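Local coordinates for PilY2 protein (Pseudomonas aeruginosa, PDB 3TDQ) that probably takes part in the biogenesis and assembly of type 4 fimbriae (pili), at residues F7-N21 with D24-T36. Numbering follows the deposited sequence.
Sequences FEGAGVVFEVQVEKN and DIDHRLYRLPNST
Phe14 N reaches Asp24 O over 2.8 Å and Asp24 N returns to Glu15 O; Phe14 and Glu15 both face Asp24, and the register shifts by one between Val13 and Glu15, a classic beta bulge in an antiparallel hairpin. One step on, Val13 and Ile25 form a non-hydrogen-bonded pair, Val13 CG2 resting 4.1 Å from Ile25 CG1, both side chains buried on the same face of the sheet. This is the tight part.

The solvent side is at the type I' turn from Ile25 to Arg28. Asp26 N donates to Val12 O, and Asp26 OD1 takes Val12 N (3.1 Å) from above the carboxylate plane; CG lies beside the backbone N (chi1 -60°), which brings the carboxylate back to strand 6-17, where OD2 shares a water with Ala10 O. Here Phe14 and His27 are both exposed, His27 CE1 over one face of the Phe14 ring, 3.6 Å from Phe14 CE2, the ring planes 44° apart.

At the far end Asn21 grips the chain leaving strand 28-31. Its O accepts Leu32 N at 2.8 Å, while ND2 gives one bond to Leu32 O (2.9 Å) and one to Asn34 OD1; both acceptors lie near the Asn21 amide plane, though ND2 stands above that of Asn34. Arg31, bent at chi2 and chi3, adds a weak bond from NH1 to Lys20 O.

Phe7 and Tyr30 meet with rings slid apart, beside Ile66 and Tyr55; strand 52-58 pairs antiparallel with 6-17 on the side away from 22-25, and 65-71 follows it in the five-stranded sheet.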
ATOM      1  N   PHE A   7      13.853  -1.214  -5.732  1.00 26.16           N
ATOM      2  CA  PHE A   7      14.094  -0.693  -4.385  1.00 26.31           C
ATOM      3  C   PHE A   7      12.766  -0.567  -3.639  1.00 31.04           C
ATOM      4  O   PHE A   7      11.705  -0.488  -4.259  1.00 29.96           O
ATOM      5  CB  PHE A   7      14.838   0.664  -4.443  1.00 26.80           C
ATOM      6  CG  PHE A   7      13.957   1.784  -4.923  1.00 27.78           C
ATOM      7  CD1 PHE A   7      13.776   2.017  -6.291  1.00 30.81           C
ATOM      8  CD2 PHE A   7      13.277   2.586  -4.008  1.00 29.28           C
ATOM      9  CE1 PHE A   7      12.941   3.041  -6.728  1.00 31.50           C
ATOM     10  CE2 PHE A   7      12.435   3.593  -4.437  1.00 32.01           C
ATOM     11  CZ  PHE A   7      12.281   3.828  -5.797  1.00 30.81           C
ATOM     12  N   GLU A   8      12.841  -0.485  -2.314  1.00 28.45           N
ATOM     13  CA  GLU A   8      11.692  -0.271  -1.461  1.00 28.55           C
ATOM     14  C   GLU A   8      12.136   0.533  -0.250  1.00 32.81           C
ATOM     15  O   GLU A   8      13.237   0.336   0.261  1.00 33.44           O
ATOM     16  CB  GLU A   8      11.052  -1.604  -1.031  1.00 30.71           C
ATOM     17  CG  GLU A   8       9.864  -1.428  -0.096  1.00 44.36           C
ATOM     18  CD  GLU A   8       9.073  -2.690   0.172  1.00 61.61           C
ATOM     19  OE1 GLU A   8       9.682  -3.737   0.485  1.00 51.75           O
ATOM     20  OE2 GLU A   8       7.832  -2.635   0.033  1.00 52.98           O
ATOM     21  N   GLY A   9      11.270   1.414   0.214  1.00 26.63           N
ATOM     22  CA  GLY A   9      11.542   2.200   1.411  1.00 25.83           C
ATOM     23  C   GLY A   9      10.283   2.702   2.074  1.00 29.36           C
ATOM     24  O   GLY A   9       9.170   2.363   1.660  1.00 27.02           O
ATOM     25  N   ALA A  10      10.464   3.518   3.115  1.00 27.54           N
ATOM     26  CA  ALA A  10       9.381   4.162   3.852  1.00 27.56           C
ATOM     27  C   ALA A  10       9.879   5.462   4.439  1.00 31.40           C
ATOM     28  O   ALA A  10      11.055   5.578   4.760  1.00 31.29           O
ATOM     29  CB  ALA A  10       8.841   3.249   4.946  1.00 28.77           C
ATOM     30  N   GLY A  11       9.009   6.455   4.513  1.00 26.48           N
ATOM     31  CA  GLY A  11       9.391   7.745   5.071  1.00 25.86           C
ATOM     32  C   GLY A  11       8.262   8.743   5.108  1.00 28.27           C
ATOM     33  O   GLY A  11       7.090   8.370   5.107  1.00 28.38           O
ATOM     34  N   VAL A  12       8.627  10.013   5.185  1.00 25.73           N
ATOM     35  CA  VAL A  12       7.708  11.146   5.251  1.00 24.40           C
ATOM     36  C   VAL A  12       7.936  12.023   4.024  1.00 27.58           C
ATOM     37  O   VAL A  12       9.078  12.362   3.723  1.00 25.93           O
ATOM     38  CB  VAL A  12       7.887  11.958   6.582  1.00 27.46           C
ATOM     39  CG1 VAL A  12       6.922  13.143   6.651  1.00 26.98           C
ATOM     40  CG2 VAL A  12       7.727  11.064   7.825  1.00 26.71           C
ATOM     41  N   VAL A  13       6.853  12.410   3.337  1.00 25.33           N
ATOM     42  CA  VAL A  13       6.929  13.327   2.197  1.00 24.80           C
ATOM     43  C   VAL A  13       7.173  14.747   2.750  1.00 29.71           C
ATOM     44  O   VAL A  13       6.449  15.193   3.639  1.00 29.39           O
ATOM     45  CB  VAL A  13       5.644  13.268   1.301  1.00 27.75           C
ATOM     46  CG1 VAL A  13       5.707  14.291   0.167  1.00 27.08           C
ATOM     47  CG2 VAL A  13       5.408  11.861   0.739  1.00 26.83           C
ATOM     48  N   PHE A  14       8.177  15.451   2.233  1.00 27.82           N
ATOM     49  CA  PHE A  14       8.454  16.828   2.647  1.00 27.39           C
ATOM     50  C   PHE A  14       7.959  17.825   1.591  1.00 32.79           C
ATOM     51  O   PHE A  14       7.515  18.916   1.942  1.00 33.66           O
ATOM     52  CB  PHE A  14       9.952  17.027   2.918  1.00 29.06           C
ATOM     53  CG  PHE A  14      10.354  16.514   4.286  1.00 30.52           C
ATOM     54  CD1 PHE A  14      10.510  15.151   4.519  1.00 33.13           C
ATOM     55  CD2 PHE A  14      10.578  17.395   5.340  1.00 33.22           C
ATOM     56  CE1 PHE A  14      10.860  14.676   5.788  1.00 33.70           C
ATOM     57  CE2 PHE A  14      10.943  16.919   6.602  1.00 35.54           C
ATOM     58  CZ  PHE A  14      11.071  15.561   6.817  1.00 32.72           C
ATOM     59  N   GLU A  15       7.968  17.430   0.323  1.00 28.25           N
ATOM     60  CA  GLU A  15       7.516  18.260  -0.797  1.00 28.02           C
ATOM     61  C   GLU A  15       7.155  17.409  -1.982  1.00 30.03           C
ATOM     62  O   GLU A  15       7.637  16.283  -2.124  1.00 27.83           O
ATOM     63  CB  GLU A  15       8.611  19.275  -1.242  1.00 29.84           C
ATOM     64  CG  GLU A  15       8.625  20.607  -0.512  1.00 45.97           C
ATOM     65  CD  GLU A  15       7.299  21.325  -0.299  1.00 72.08           C
ATOM     66  OE1 GLU A  15       6.427  21.296  -1.203  1.00 57.54           O
ATOM     67  OE2 GLU A  15       7.135  21.916   0.794  1.00 66.72           O
ATOM     68  N   VAL A  16       6.317  17.976  -2.857  1.00 28.32           N
ATOM     69  CA  VAL A  16       5.868  17.386  -4.106  1.00 28.75           C
ATOM     70  C   VAL A  16       5.978  18.464  -5.178  1.00 32.79           C
ATOM     71  O   VAL A  16       5.477  19.585  -4.982  1.00 31.11           O
ATOM     72  CB  VAL A  16       4.427  16.815  -4.046  1.00 33.87           C
ATOM     73  CG1 VAL A  16       4.107  16.016  -5.311  1.00 33.60           C
ATOM     74  CG2 VAL A  16       4.207  15.965  -2.801  1.00 33.54           C
ATOM     75  N   GLN A  17       6.617  18.128  -6.300  1.00 28.10           N
ATOM     76  CA  GLN A  17       6.721  19.044  -7.432  1.00 29.81           C
ATOM     77  C   GLN A  17       5.991  18.389  -8.595  1.00 30.64           C
ATOM     78  O   GLN A  17       6.589  17.610  -9.336  1.00 28.01           O
ATOM     79  CB  GLN A  17       8.199  19.337  -7.749  1.00 32.43           C
ATOM     80  CG  GLN A  17       8.379  20.721  -8.294  1.00 54.82           C
ATOM     81  CD  GLN A  17       9.694  21.316  -7.882  1.00 81.43           C
ATOM     82  OE1 GLN A  17      10.727  21.013  -8.477  1.00 77.86           O
ATOM     83  NE2 GLN A  17       9.662  22.291  -6.993  1.00 76.70           N
ATOM     84  N   VAL A  18       4.676  18.616  -8.677  1.00 28.80           N
ATOM     85  CA  VAL A  18       3.811  17.984  -9.682  1.00 29.08           C
ATOM     86  C   VAL A  18       4.281  18.291 -11.122  1.00 34.31           C
ATOM     87  O   VAL A  18       4.260  17.390 -11.964  1.00 34.75           O
ATOM     88  CB  VAL A  18       2.296  18.273  -9.482  1.00 33.22           C
ATOM     89  CG1 VAL A  18       1.812  17.768  -8.119  1.00 31.63           C
ATOM     90  CG2 VAL A  18       1.949  19.748  -9.683  1.00 34.26           C
ATOM     91  N   GLU A  19       4.802  19.515 -11.368  1.00 30.32           N
ATOM     92  CA  GLU A  19       5.268  19.983 -12.674  1.00 30.37           C
ATOM     93  C   GLU A  19       6.486  19.208 -13.180  1.00 33.28           C
ATOM     94  O   GLU A  19       6.697  19.150 -14.393  1.00 31.62           O
ATOM     95  CB  GLU A  19       5.615  21.496 -12.629  1.00 32.64           C
ATOM     96  CG  GLU A  19       4.490  22.398 -12.155  1.00 44.54           C
ATOM     97  CD  GLU A  19       4.394  22.742 -10.676  1.00 63.88           C
ATOM     98  OE1 GLU A  19       5.050  22.056  -9.852  1.00 42.33           O
ATOM     99  OE2 GLU A  19       3.620  23.672 -10.340  1.00 56.21           O
ATOM    100  N   LYS A  20       7.288  18.631 -12.261  1.00 29.54           N
ATOM    101  CA  LYS A  20       8.490  17.890 -12.635  1.00 29.77           C
ATOM    102  C   LYS A  20       8.382  16.399 -12.323  1.00 31.87           C
ATOM    103  O   LYS A  20       9.367  15.680 -12.471  1.00 30.59           O
ATOM    104  CB  LYS A  20       9.701  18.490 -11.917  1.00 33.58           C
ATOM    105  CG  LYS A  20      10.159  19.780 -12.586  1.00 55.89           C
ATOM    106  CD  LYS A  20      11.049  20.625 -11.685  1.00 75.00           C
ATOM    107  CE  LYS A  20      11.832  21.668 -12.474  1.00 89.62           C
ATOM    108  NZ  LYS A  20      10.981  22.718 -13.118  1.00 98.81           N
ATOM    109  N   ASN A  21       7.194  15.931 -11.889  1.00 27.91           N
ATOM    110  CA  ASN A  21       6.962  14.535 -11.494  1.00 26.49           C
ATOM    111  C   ASN A  21       7.982  14.120 -10.423  1.00 28.24           C
ATOM    112  O   ASN A  21       8.591  13.063 -10.512  1.00 25.61           O
ATOM    113  CB  ASN A  21       7.013  13.578 -12.719  1.00 24.66           C
ATOM    114  CG  ASN A  21       5.773  13.663 -13.545  1.00 36.18           C
ATOM    115  OD1 ASN A  21       5.716  14.419 -14.501  1.00 31.70           O
ATOM    116  ND2 ASN A  21       4.714  12.966 -13.123  1.00 26.55           N
ATOM    117  N   ASP A  24       9.754  14.482  -2.843  1.00 26.11           N
ATOM    118  CA  ASP A  24      10.825  14.575  -1.858  1.00 25.39           C
ATOM    119  C   ASP A  24      10.365  13.810  -0.609  1.00 28.34           C
ATOM    120  O   ASP A  24       9.394  14.202   0.053  1.00 27.70           O
ATOM    121  CB  ASP A  24      11.119  16.063  -1.584  1.00 25.95           C
ATOM    122  CG  ASP A  24      11.936  16.441  -0.372  1.00 30.74           C
ATOM    123  OD1 ASP A  24      12.290  15.535   0.426  1.00 31.22           O
ATOM    124  OD2 ASP A  24      12.180  17.646  -0.191  1.00 33.46           O
ATOM    125  N   ILE A  25      11.065  12.717  -0.310  1.00 25.20           N
ATOM    126  CA  ILE A  25      10.815  11.844   0.845  1.00 24.96           C
ATOM    127  C   ILE A  25      12.091  11.814   1.679  1.00 28.87           C
ATOM    128  O   ILE A  25      13.134  11.371   1.178  1.00 27.70           O
ATOM    129  CB  ILE A  25      10.367  10.404   0.407  1.00 26.76           C
ATOM    130  CG1 ILE A  25       9.082  10.455  -0.462  1.00 26.27           C
ATOM    131  CG2 ILE A  25      10.161   9.485   1.634  1.00 27.13           C
ATOM    132  CD1 ILE A  25       8.785   9.150  -1.203  1.00 26.37           C
ATOM    133  N   ASP A  26      12.020  12.310   2.942  1.00 26.69           N
ATOM    134  CA  ASP A  26      13.178  12.358   3.866  1.00 26.87           C
ATOM    135  C   ASP A  26      14.404  13.030   3.193  1.00 32.11           C
ATOM    136  O   ASP A  26      15.540  12.599   3.402  1.00 31.73           O
ATOM    137  CB  ASP A  26      13.560  10.950   4.389  1.00 28.36           C
ATOM    138  CG  ASP A  26      12.475  10.195   5.175  1.00 38.14           C
ATOM    139  OD1 ASP A  26      11.525  10.846   5.659  1.00 36.82           O
ATOM    140  OD2 ASP A  26      12.605   8.958   5.325  1.00 44.45           O
ATOM    141  N   HIS A  27      14.157  14.090   2.387  1.00 27.80           N
ATOM    142  CA  HIS A  27      15.179  14.915   1.713  1.00 28.14           C
ATOM    143  C   HIS A  27      15.900  14.192   0.572  1.00 29.41           C
ATOM    144  O   HIS A  27      16.918  14.694   0.097  1.00 28.69           O
ATOM    145  CB  HIS A  27      16.190  15.517   2.722  1.00 29.73           C
ATOM    146  CG  HIS A  27      15.527  16.007   3.969  1.00 34.00           C
ATOM    147  ND1 HIS A  27      14.639  17.073   3.942  1.00 36.19           N
ATOM    148  CD2 HIS A  27      15.572  15.503   5.225  1.00 36.60           C
ATOM    149  CE1 HIS A  27      14.200  17.203   5.185  1.00 36.31           C
ATOM    150  NE2 HIS A  27      14.742  16.283   5.994  1.00 36.88           N
ATOM    151  N   ARG A  28      15.371  13.046   0.117  1.00 25.99           N
ATOM    152  CA  ARG A  28      15.840  12.346  -1.094  1.00 26.00           C
ATOM    153  C   ARG A  28      14.798  12.592  -2.185  1.00 29.50           C
ATOM    154  O   ARG A  28      13.627  12.795  -1.855  1.00 29.79           O
ATOM    155  CB  ARG A  28      16.051  10.838  -0.863  1.00 24.32           C
ATOM    156  CG  ARG A  28      17.344  10.473  -0.126  1.00 32.45           C
ATOM    157  CD  ARG A  28      17.224  10.635   1.372  1.00 43.49           C
ATOM    158  NE  ARG A  28      18.470  10.296   2.061  1.00 46.72           N
ATOM    159  CZ  ARG A  28      18.692  10.502   3.353  1.00 54.16           C
ATOM    160  NH1 ARG A  28      17.764  11.080   4.110  1.00 39.55           N
ATOM    161  NH2 ARG A  28      19.854  10.163   3.893  1.00 40.56           N
ATOM    162  N   LEU A  29      15.190  12.573  -3.458  1.00 25.06           N
ATOM    163  CA  LEU A  29      14.237  12.809  -4.559  1.00 24.24           C
ATOM    164  C   LEU A  29      14.006  11.568  -5.383  1.00 29.20           C
ATOM    165  O   LEU A  29      14.929  10.784  -5.637  1.00 26.17           O
ATOM    166  CB  LEU A  29      14.727  13.927  -5.494  1.00 25.14           C
ATOM    167  CG  LEU A  29      14.761  15.337  -4.893  1.00 29.11           C
ATOM    168  CD1 LEU A  29      15.428  16.269  -5.825  1.00 29.60           C
ATOM    169  CD2 LEU A  29      13.343  15.863  -4.620  1.00 27.80           C
ATOM    170  N   TYR A  30      12.734  11.390  -5.786  1.00 25.55           N
ATOM    171  CA  TYR A  30      12.303  10.286  -6.598  1.00 24.78           C
ATOM    172  C   TYR A  30      11.419  10.774  -7.705  1.00 29.06           C
ATOM    173  O   TYR A  30      10.693  11.755  -7.515  1.00 28.32           O
ATOM    174  CB  TYR A  30      11.470   9.285  -5.745  1.00 25.24           C
ATOM    175  CG  TYR A  30      12.215   8.709  -4.568  1.00 25.45           C
ATOM    176  CD1 TYR A  30      12.243   9.376  -3.342  1.00 25.55           C
ATOM    177  CD2 TYR A  30      12.928   7.513  -4.686  1.00 26.17           C
ATOM    178  CE1 TYR A  30      12.966   8.877  -2.262  1.00 27.16           C
ATOM    179  CE2 TYR A  30      13.643   6.996  -3.601  1.00 27.84           C
ATOM    180  CZ  TYR A  30      13.651   7.682  -2.389  1.00 33.70           C
ATOM    181  OH  TYR A  30      14.348   7.220  -1.302  1.00 36.72           O
ATOM    182  N   ARG A  31      11.428  10.062  -8.834  1.00 24.75           N
ATOM    183  CA  ARG A  31      10.515  10.364  -9.925  0.50 25.03           C
ATOM    184  C   ARG A  31       9.193   9.706  -9.577  1.00 28.94           C
ATOM    185  O   ARG A  31       9.182   8.539  -9.184  1.00 27.79           O
ATOM    186  CB  ARG A  31      11.058   9.853 -11.279  0.50 26.32           C
ATOM    187  CG  ARG A  31      10.168  10.189 -12.491  0.50 30.51           C
ATOM    188  CD  ARG A  31      10.341  11.631 -12.972  0.50 37.21           C
ATOM    189  NE  ARG A  31      11.734  11.919 -13.313  0.50 40.54           N
ATOM    190  CZ  ARG A  31      12.254  13.135 -13.394  0.50 49.23           C
ATOM    191  NH1 ARG A  31      11.497  14.203 -13.184  0.50 39.51           N
ATOM    192  NH2 ARG A  31      13.536  13.293 -13.687  0.50 33.45           N
ATOM    193  N   LEU A  32       8.090  10.448  -9.676  1.00 25.77           N
ATOM    194  CA  LEU A  32       6.765   9.904  -9.415  1.00 24.62           C
ATOM    195  C   LEU A  32       5.932  10.198 -10.685  1.00 27.49           C
ATOM    196  O   LEU A  32       5.344  11.266 -10.811  1.00 26.63           O
ATOM    197  CB  LEU A  32       6.159  10.471  -8.124  1.00 24.36           C
ATOM    198  CG  LEU A  32       4.784   9.951  -7.683  1.00 26.66           C
ATOM    199  CD1 LEU A  32       4.707   8.422  -7.688  1.00 25.11           C
ATOM    200  CD2 LEU A  32       4.474  10.445  -6.289  1.00 24.41           C
ATOM    201  N   PRO A  33       5.999   9.298 -11.689  1.00 25.75           N
ATOM    202  CA  PRO A  33       5.325   9.568 -12.972  1.00 25.54           C
ATOM    203  C   PRO A  33       3.820   9.460 -12.851  1.00 27.26           C
ATOM    204  O   PRO A  33       3.322   8.855 -11.903  1.00 25.34           O
ATOM    205  CB  PRO A  33       5.905   8.492 -13.923  1.00 27.54           C
ATOM    206  CG  PRO A  33       6.301   7.386 -13.050  1.00 31.74           C
ATOM    207  CD  PRO A  33       6.675   7.988 -11.701  1.00 27.37           C
ATOM    208  N   ASN A  34       3.095  10.048 -13.814  1.00 23.80           N
ATOM    209  CA  ASN A  34       1.615  10.002 -13.840  1.00 24.88           C
ATOM    210  C   ASN A  34       1.091   8.565 -13.962  1.00 29.05           C
ATOM    211  O   ASN A  34      -0.033   8.308 -13.585  1.00 28.81           O
ATOM    212  CB  ASN A  34       1.089  10.841 -15.032  1.00 24.27           C
ATOM    213  CG  ASN A  34       1.389  12.330 -14.959  1.00 34.72           C
ATOM    214  OD1 ASN A  34       1.811  12.875 -13.907  1.00 28.56           O
ATOM    215  ND2 ASN A  34       1.223  13.007 -16.102  1.00 26.28           N
ATOM    216  N   SER A  35       1.925   7.632 -14.483  1.00 27.20           N
ATOM    217  CA  SER A  35       1.580   6.217 -14.660  1.00 27.57           C
ATOM    218  C   SER A  35       1.517   5.459 -13.315  1.00 31.18           C
ATOM    219  O   SER A  35       0.980   4.362 -13.297  1.00 32.36           O
ATOM    220  CB  SER A  35       2.558   5.548 -15.630  1.00 29.45           C
ATOM    221  OG  SER A  35       3.892   5.631 -15.152  1.00 35.18           O
ATOM    222  N   THR A  36       2.008   6.044 -12.186  1.00 26.84           N
ATOM    223  CA  THR A  36       1.880   5.419 -10.850  1.00 25.78           C
ATOM    224  C   THR A  36       0.517   5.856 -10.382  1.00 29.97           C
ATOM    225  O   THR A  36       0.331   7.011  -9.952  1.00 29.45           O
ATOM    226  CB  THR A  36       3.042   5.815  -9.944  1.00 26.38           C
ATOM    227  OG1 THR A  36       4.230   5.391 -10.618  1.00 25.01           O
ATOM    228  CG2 THR A  36       2.937   5.193  -8.526  1.00 24.35           C
TER
HETATM  229  O   HOH W   1      12.823   7.052   3.252  1.00 46.42           O